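Local structure of polyphosphate kinase (Porphyromonas gingivalis, 2O8R) at residues 530-544 with 595-607. The protein probably catalyses the reversible transfer of the terminal phosphate of ATP to a growing long-chain polyphosphate, with magnesium as cofactor. The protein carries 3 engineered substitutions. Residues are numbered along the deposited sequence; the frame is centred on the assembly and turned at random.
Sequences NVKRGKRGYMLLKMN and LEHSRIWCFHNGG. With SO4 (sulfate ion), chain F.
Lys542 and Ile600 pair through two backbone bonds, Lys542 N to Ile600 O (2.9 Å) and Ile600 N to Lys542 O (2.8 Å). Leu540 and Cys602 repeat the exchange, and His604 N reaches Tyr538 O, joining strands 538-543 and 600-603 in antiparallel register. Between the hydrogen-bonded pairs, Met539, Leu541, Trp601 and Phe603 share one face of the sheet. Met539 SE (the residue is a selenomethionine) lies 3.7 Å from Phe603 CE1, an oblique Met-aromatic contact, while Leu541 CD2 rests 3.8 Å from Trp601 CB. Helix 516-532 packs on this face, with Ile520 against Trp601 and Leu523 against Phe603, and helix 636-651 covers the other, where Leu646 meets both Ile600 and Cys602. Lys542 starts out on that side; its chain runs extended until the last torsion (chi4 77°) bends NZ to Glu596 OE1, a 2.9 Å salt bridge made on the anti side of the carboxylate, and Gln649 binds both partners through its amide. At the far end, Arg536 NH1 sits over one face of the His604 ring, whose ND1 is hydrogen-bonded to Glu609. Near the Ile600 end of the pairing, His597 NE2, its ring held at ND1 by Asp476, donates to sulfate O1 (2.7 Å), and both terminal nitrogens of Arg599, salt-bridged through NE to Asp617, converge on O4, the ion lying in the guanidinium plane at its edge. With His597 a predicted ATP-binding residue, the sulfate may mark a phosphate position in the active site between the two phospholipase D-like C-terminal domains.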
loop_
_atom_site.group_PDB
_atom_site.type_symbol
_atom_site.label_atom_id
_atom_site.label_comp_id
_atom_site.label_asym_id
_atom_site.label_seq_id
_atom_site.Cartn_x
_atom_site.Cartn_y
_atom_site.Cartn_z
ATOM N N ASN A 530 -41.153 -25.800 25.324
ATOM C CA ASN A 530 -42.207 -24.812 25.472
ATOM C C ASN A 530 -43.416 -25.089 24.591
ATOM O O ASN A 530 -44.552 -24.830 24.991
ATOM C CB ASN A 530 -41.659 -23.406 25.190
ATOM C CG ASN A 530 -40.691 -22.910 26.267
ATOM O OD1 ASN A 530 -40.164 -21.806 26.166
ATOM N ND2 ASN A 530 -40.451 -23.726 27.295
ATOM N N VAL A 531 -43.168 -25.614 23.392
ATOM C CA VAL A 531 -44.241 -25.983 22.469
ATOM C C VAL A 531 -45.020 -27.194 22.998
ATOM O O VAL A 531 -46.239 -27.294 22.829
ATOM C CB VAL A 531 -43.699 -26.264 21.052
ATOM C CG1 VAL A 531 -44.812 -26.781 20.123
ATOM C CG2 VAL A 531 -43.084 -25.017 20.481
ATOM N N LYS A 532 -44.309 -28.102 23.652
ATOM C CA LYS A 532 -44.941 -29.244 24.283
ATOM C C LYS A 532 -45.746 -28.828 25.527
ATOM O O LYS A 532 -46.705 -29.502 25.905
ATOM C CB LYS A 532 -43.899 -30.316 24.600
ATOM C CG LYS A 532 -43.222 -30.856 23.349
ATOM C CD LYS A 532 -42.098 -31.816 23.688
ATOM C CE LYS A 532 -41.529 -32.447 22.429
ATOM N NZ LYS A 532 -40.276 -33.202 22.718
ATOM N N ARG A 533 -45.374 -27.710 26.143
ATOM C CA ARG A 533 -46.174 -27.147 27.230
ATOM C C ARG A 533 -47.262 -26.248 26.663
ATOM O O ARG A 533 -47.979 -25.585 27.412
ATOM C CB ARG A 533 -45.327 -26.330 28.219
ATOM C CG ARG A 533 -43.963 -26.889 28.580
ATOM C CD ARG A 533 -44.041 -28.192 29.347
ATOM N NE ARG A 533 -42.726 -28.562 29.871
ATOM C CZ ARG A 533 -41.803 -29.243 29.195
ATOM N NH1 ARG A 533 -42.039 -29.653 27.953
ATOM N NH2 ARG A 533 -40.639 -29.518 29.768
ATOM N N GLY A 534 -47.368 -26.201 25.340
ATOM C CA GLY A 534 -48.414 -25.419 24.690
ATOM C C GLY A 534 -48.157 -23.927 24.603
ATOM O O GLY A 534 -49.097 -23.147 24.407
ATOM N N LYS A 535 -46.890 -23.531 24.749
ATOM C CA LYS A 535 -46.472 -22.135 24.562
ATOM C C LYS A 535 -45.937 -21.944 23.143
ATOM O O LYS A 535 -45.616 -22.920 22.459
ATOM C CB LYS A 535 -45.378 -21.740 25.563
ATOM C CG LYS A 535 -45.746 -21.882 27.032
ATOM C CD LYS A 535 -44.513 -21.684 27.907
ATOM C CE LYS A 535 -44.571 -22.528 29.173
ATOM N NZ LYS A 535 -43.222 -22.786 29.779
ATOM N N ARG A 536 -45.838 -20.689 22.712
ATOM C CA ARG A 536 -45.269 -20.349 21.408
ATOM C C ARG A 536 -43.781 -20.702 21.358
ATOM O O ARG A 536 -43.062 -20.510 22.346
ATOM C CB ARG A 536 -45.481 -18.859 21.094
ATOM C CG ARG A 536 -44.965 -18.457 19.734
ATOM C CD ARG A 536 -45.711 -17.284 19.133
ATOM N NE ARG A 536 -45.237 -16.998 17.778
ATOM C CZ ARG A 536 -44.197 -16.214 17.487
ATOM N NH1 ARG A 536 -43.508 -15.622 18.458
ATOM N NH2 ARG A 536 -43.842 -16.013 16.221
ATOM N N GLY A 537 -43.337 -21.242 20.222
ATOM C CA GLY A 537 -41.930 -21.586 20.009
ATOM C C GLY A 537 -41.361 -20.863 18.806
ATOM O O GLY A 537 -41.672 -21.197 17.658
ATOM N N TYR A 538 -40.520 -19.867 19.058
ATOM C CA TYR A 538 -39.999 -19.040 17.969
ATOM C C TYR A 538 -38.492 -18.794 18.052
ATOM O O TYR A 538 -37.922 -18.689 19.151
ATOM C CB TYR A 538 -40.750 -17.709 17.916
ATOM C CG TYR A 538 -40.355 -16.855 16.750
ATOM C CD1 TYR A 538 -40.676 -17.240 15.446
ATOM C CD2 TYR A 538 -39.641 -15.668 16.942
ATOM C CE1 TYR A 538 -40.312 -16.469 14.365
ATOM C CE2 TYR A 538 -39.270 -14.885 15.864
ATOM C CZ TYR A 538 -39.603 -15.292 14.579
ATOM O OH TYR A 538 -39.247 -14.513 13.511
HETATM N N MSE A 539 -37.853 -18.710 16.883
HETATM C CA MSE A 539 -36.422 -18.392 16.776
HETATM C C MSE A 539 -36.200 -17.447 15.628
HETATM O O MSE A 539 -36.784 -17.611 14.551
HETATM C CB MSE A 539 -35.590 -19.647 16.544
HETATM C CG MSE A 539 -35.525 -20.545 17.752
HETATM SE SE MSE A 539 -34.294 -22.025 17.582
HETATM C CE MSE A 539 -35.318 -23.225 16.486
ATOM N N LEU A 540 -35.352 -16.452 15.858
ATOM C CA LEU A 540 -34.951 -15.539 14.802
ATOM C C LEU A 540 -33.442 -15.564 14.745
ATOM O O LEU A 540 -32.776 -15.142 15.685
ATOM C CB LEU A 540 -35.495 -14.137 15.071
ATOM C CG LEU A 540 -35.365 -13.014 14.031
ATOM C CD1 LEU A 540 -35.245 -13.495 12.591
ATOM C CD2 LEU A 540 -36.529 -12.060 14.161
ATOM N N LEU A 541 -32.912 -16.084 13.641
ATOM C CA LEU A 541 -31.486 -16.373 13.530
ATOM C C LEU A 541 -30.870 -15.755 12.268
ATOM O O LEU A 541 -31.303 -16.047 11.154
ATOM C CB LEU A 541 -31.286 -17.876 13.490
ATOM C CG LEU A 541 -31.707 -18.785 14.630
ATOM C CD1 LEU A 541 -31.480 -20.200 14.152
ATOM C CD2 LEU A 541 -30.891 -18.501 15.883
ATOM N N LYS A 542 -29.860 -14.903 12.442
ATOM C CA LYS A 542 -29.201 -14.260 11.307
ATOM C C LYS A 542 -27.713 -14.544 11.294
ATOM O O LYS A 542 -27.028 -14.296 12.278
ATOM C CB LYS A 542 -29.409 -12.761 11.346
ATOM C CG LYS A 542 -28.628 -12.002 10.288
ATOM C CD LYS A 542 -28.831 -10.496 10.431
ATOM C CE LYS A 542 -28.038 -9.766 9.410
ATOM N NZ LYS A 542 -28.769 -9.887 8.149
HETATM N N MSE A 543 -27.222 -15.064 10.174
HETATM C CA MSE A 543 -25.797 -15.290 10.014
HETATM C C MSE A 543 -25.337 -15.317 8.553
HETATM O O MSE A 543 -26.145 -15.288 7.626
HETATM C CB MSE A 543 -25.409 -16.572 10.697
HETATM C CG MSE A 543 -26.032 -17.799 10.090
HETATM SE SE MSE A 543 -26.135 -19.200 11.434
HETATM C CE MSE A 543 -25.184 -18.300 12.910
ATOM N N ASN A 544 -24.025 -15.346 8.363
ATOM C CA ASN A 544 -23.455 -15.341 7.036
ATOM C C ASN A 544 -23.572 -16.731 6.453
ATOM O O ASN A 544 -23.789 -16.891 5.256
ATOM C CB ASN A 544 -21.991 -14.881 7.053
ATOM C CG ASN A 544 -21.835 -13.412 7.422
ATOM O OD1 ASN A 544 -21.439 -13.081 8.538
ATOM N ND2 ASN A 544 -22.137 -12.527 6.483
ATOM N N LEU A 595 -22.714 -5.355 3.101
ATOM C CA LEU A 595 -22.595 -6.782 3.311
ATOM C C LEU A 595 -23.213 -7.110 4.669
ATOM O O LEU A 595 -22.774 -6.612 5.715
ATOM C CB LEU A 595 -21.141 -7.228 3.188
ATOM C CG LEU A 595 -20.814 -8.719 3.217
ATOM C CD1 LEU A 595 -19.819 -9.123 2.135
ATOM C CD2 LEU A 595 -20.266 -9.058 4.560
ATOM N N GLU A 596 -24.267 -7.919 4.624
ATOM C CA GLU A 596 -25.033 -8.293 5.807
ATOM C C GLU A 596 -24.246 -9.280 6.651
ATOM O O GLU A 596 -24.336 -10.491 6.479
ATOM C CB GLU A 596 -26.368 -8.886 5.389
ATOM C CG GLU A 596 -27.347 -7.872 4.829
ATOM C CD GLU A 596 -27.878 -6.910 5.883
ATOM O OE1 GLU A 596 -27.985 -7.292 7.064
ATOM O OE2 GLU A 596 -28.191 -5.762 5.529
ATOM N N HIS A 597 -23.475 -8.745 7.582
ATOM C CA HIS A 597 -22.427 -9.537 8.160
ATOM C C HIS A 597 -22.714 -9.871 9.599
ATOM O O HIS A 597 -22.035 -10.704 10.184
ATOM C CB HIS A 597 -21.090 -8.797 8.019
ATOM C CG HIS A 597 -19.907 -9.615 8.415
ATOM N ND1 HIS A 597 -19.330 -9.529 9.664
ATOM C CD2 HIS A 597 -19.206 -10.550 7.737
ATOM C CE1 HIS A 597 -18.313 -10.365 9.729
ATOM N NE2 HIS A 597 -18.215 -10.994 8.572
ATOM N N SER A 598 -23.715 -9.214 10.178
ATOM C CA SER A 598 -24.108 -9.486 11.563
ATOM C C SER A 598 -24.418 -10.962 11.766
ATOM O O SER A 598 -24.943 -11.642 10.866
ATOM C CB SER A 598 -25.339 -8.664 11.953
ATOM O OG SER A 598 -25.023 -7.294 12.085
ATOM N N ARG A 599 -24.074 -11.455 12.950
ATOM C CA ARG A 599 -24.519 -12.772 13.392
ATOM C C ARG A 599 -25.269 -12.591 14.701
ATOM O O ARG A 599 -24.682 -12.201 15.718
ATOM C CB ARG A 599 -23.333 -13.712 13.558
ATOM C CG ARG A 599 -22.460 -13.803 12.325
ATOM C CD ARG A 599 -21.028 -14.020 12.706
ATOM N NE ARG A 599 -20.242 -14.409 11.550
ATOM C CZ ARG A 599 -19.140 -13.792 11.139
ATOM N NH1 ARG A 599 -18.665 -12.755 11.809
ATOM N NH2 ARG A 599 -18.503 -14.232 10.058
ATOM N N ILE A 600 -26.574 -12.844 14.668
ATOM C CA ILE A 600 -27.454 -12.535 15.797
ATOM C C ILE A 600 -28.453 -13.662 16.043
ATOM O O ILE A 600 -29.009 -14.213 15.094
ATOM C CB ILE A 600 -28.222 -11.217 15.550
ATOM C CG1 ILE A 600 -27.265 -10.021 15.604
ATOM C CG2 ILE A 600 -29.360 -11.058 16.561
ATOM C CD1 ILE A 600 -27.911 -8.663 15.304
ATOM N N TRP A 601 -28.672 -14.015 17.307
ATOM C CA TRP A 601 -29.627 -15.078 17.641
ATOM C C TRP A 601 -30.688 -14.578 18.616
ATOM O O TRP A 601 -30.364 -13.984 19.643
ATOM C CB TRP A 601 -28.942 -16.314 18.250
ATOM C CG TRP A 601 -27.597 -16.713 17.687
ATOM C CD1 TRP A 601 -27.163 -16.600 16.385
ATOM C CD2 TRP A 601 -26.528 -17.344 18.407
ATOM N NE1 TRP A 601 -25.887 -17.101 16.265
ATOM C CE2 TRP A 601 -25.471 -17.558 17.489
ATOM C CE3 TRP A 601 -26.356 -17.738 19.740
ATOM C CZ2 TRP A 601 -24.264 -18.134 17.864
ATOM C CZ3 TRP A 601 -25.149 -18.328 20.112
ATOM C CH2 TRP A 601 -24.126 -18.521 19.177
ATOM N N CYS A 602 -31.951 -14.830 18.284
ATOM C CA CYS A 602 -33.080 -14.500 19.145
ATOM C C CYS A 602 -33.907 -15.724 19.443
ATOM O O CYS A 602 -34.464 -16.347 18.539
ATOM C CB CYS A 602 -33.981 -13.475 18.478
ATOM S SG CYS A 602 -33.084 -12.038 18.000
ATOM N N PHE A 603 -33.993 -16.063 20.717
ATOM C CA PHE A 603 -34.869 -17.144 21.151
ATOM C C PHE A 603 -36.048 -16.574 21.936
ATOM O O PHE A 603 -35.855 -15.866 22.931
ATOM C CB PHE A 603 -34.093 -18.146 21.995
ATOM C CG PHE A 603 -32.914 -18.769 21.277
ATOM C CD1 PHE A 603 -33.032 -20.017 20.683
ATOM C CD2 PHE A 603 -31.682 -18.116 21.219
ATOM C CE1 PHE A 603 -31.950 -20.602 20.037
ATOM C CE2 PHE A 603 -30.602 -18.697 20.578
ATOM C CZ PHE A 603 -30.737 -19.942 19.984
ATOM N N HIS A 604 -37.264 -16.877 21.480
ATOM C CA HIS A 604 -38.486 -16.324 22.078
ATOM C C HIS A 604 -38.663 -16.625 23.566
ATOM O O HIS A 604 -39.023 -15.725 24.339
ATOM C CB HIS A 604 -39.720 -16.791 21.323
ATOM C CG HIS A 604 -40.982 -16.128 21.773
ATOM N ND1 HIS A 604 -41.059 -14.773 22.022
ATOM C CD2 HIS A 604 -42.218 -16.627 22.010
ATOM C CE1 HIS A 604 -42.288 -14.467 22.396
ATOM N NE2 HIS A 604 -43.011 -15.574 22.398
ATOM N N ASN A 605 -38.403 -17.879 23.949
ATOM C CA ASN A 605 -38.556 -18.345 25.334
ATOM C C ASN A 605 -39.844 -17.865 26.019
ATOM O O ASN A 605 -39.808 -17.164 27.041
ATOM C CB ASN A 605 -37.329 -17.956 26.152
ATOM C CG ASN A 605 -37.346 -18.557 27.538
ATOM O OD1 ASN A 605 -37.863 -19.661 27.747
ATOM N ND2 ASN A 605 -36.792 -17.826 28.501
ATOM N N GLY A 606 -40.982 -18.211 25.421
ATOM C CA GLY A 606 -42.288 -17.790 25.925
ATOM C C GLY A 606 -42.592 -16.314 25.739
ATOM O O GLY A 606 -43.717 -15.935 25.412
ATOM N N GLY A 607 -41.588 -15.477 25.951
ATOM C CA GLY A 607 -41.763 -14.035 25.896
ATOM C C GLY A 607 -40.719 -13.359 26.760
ATOM O O GLY A 607 -40.651 -12.131 26.818
HETATM S S SO4 F . -15.264 -12.849 9.163
HETATM O O1 SO4 F . -15.714 -11.815 8.235
HETATM O O2 SO4 F . -15.266 -14.147 8.470
HETATM O O3 SO4 F . -13.911 -12.535 9.621
HETATM O O4 SO4 F . -16.118 -12.849 10.347
#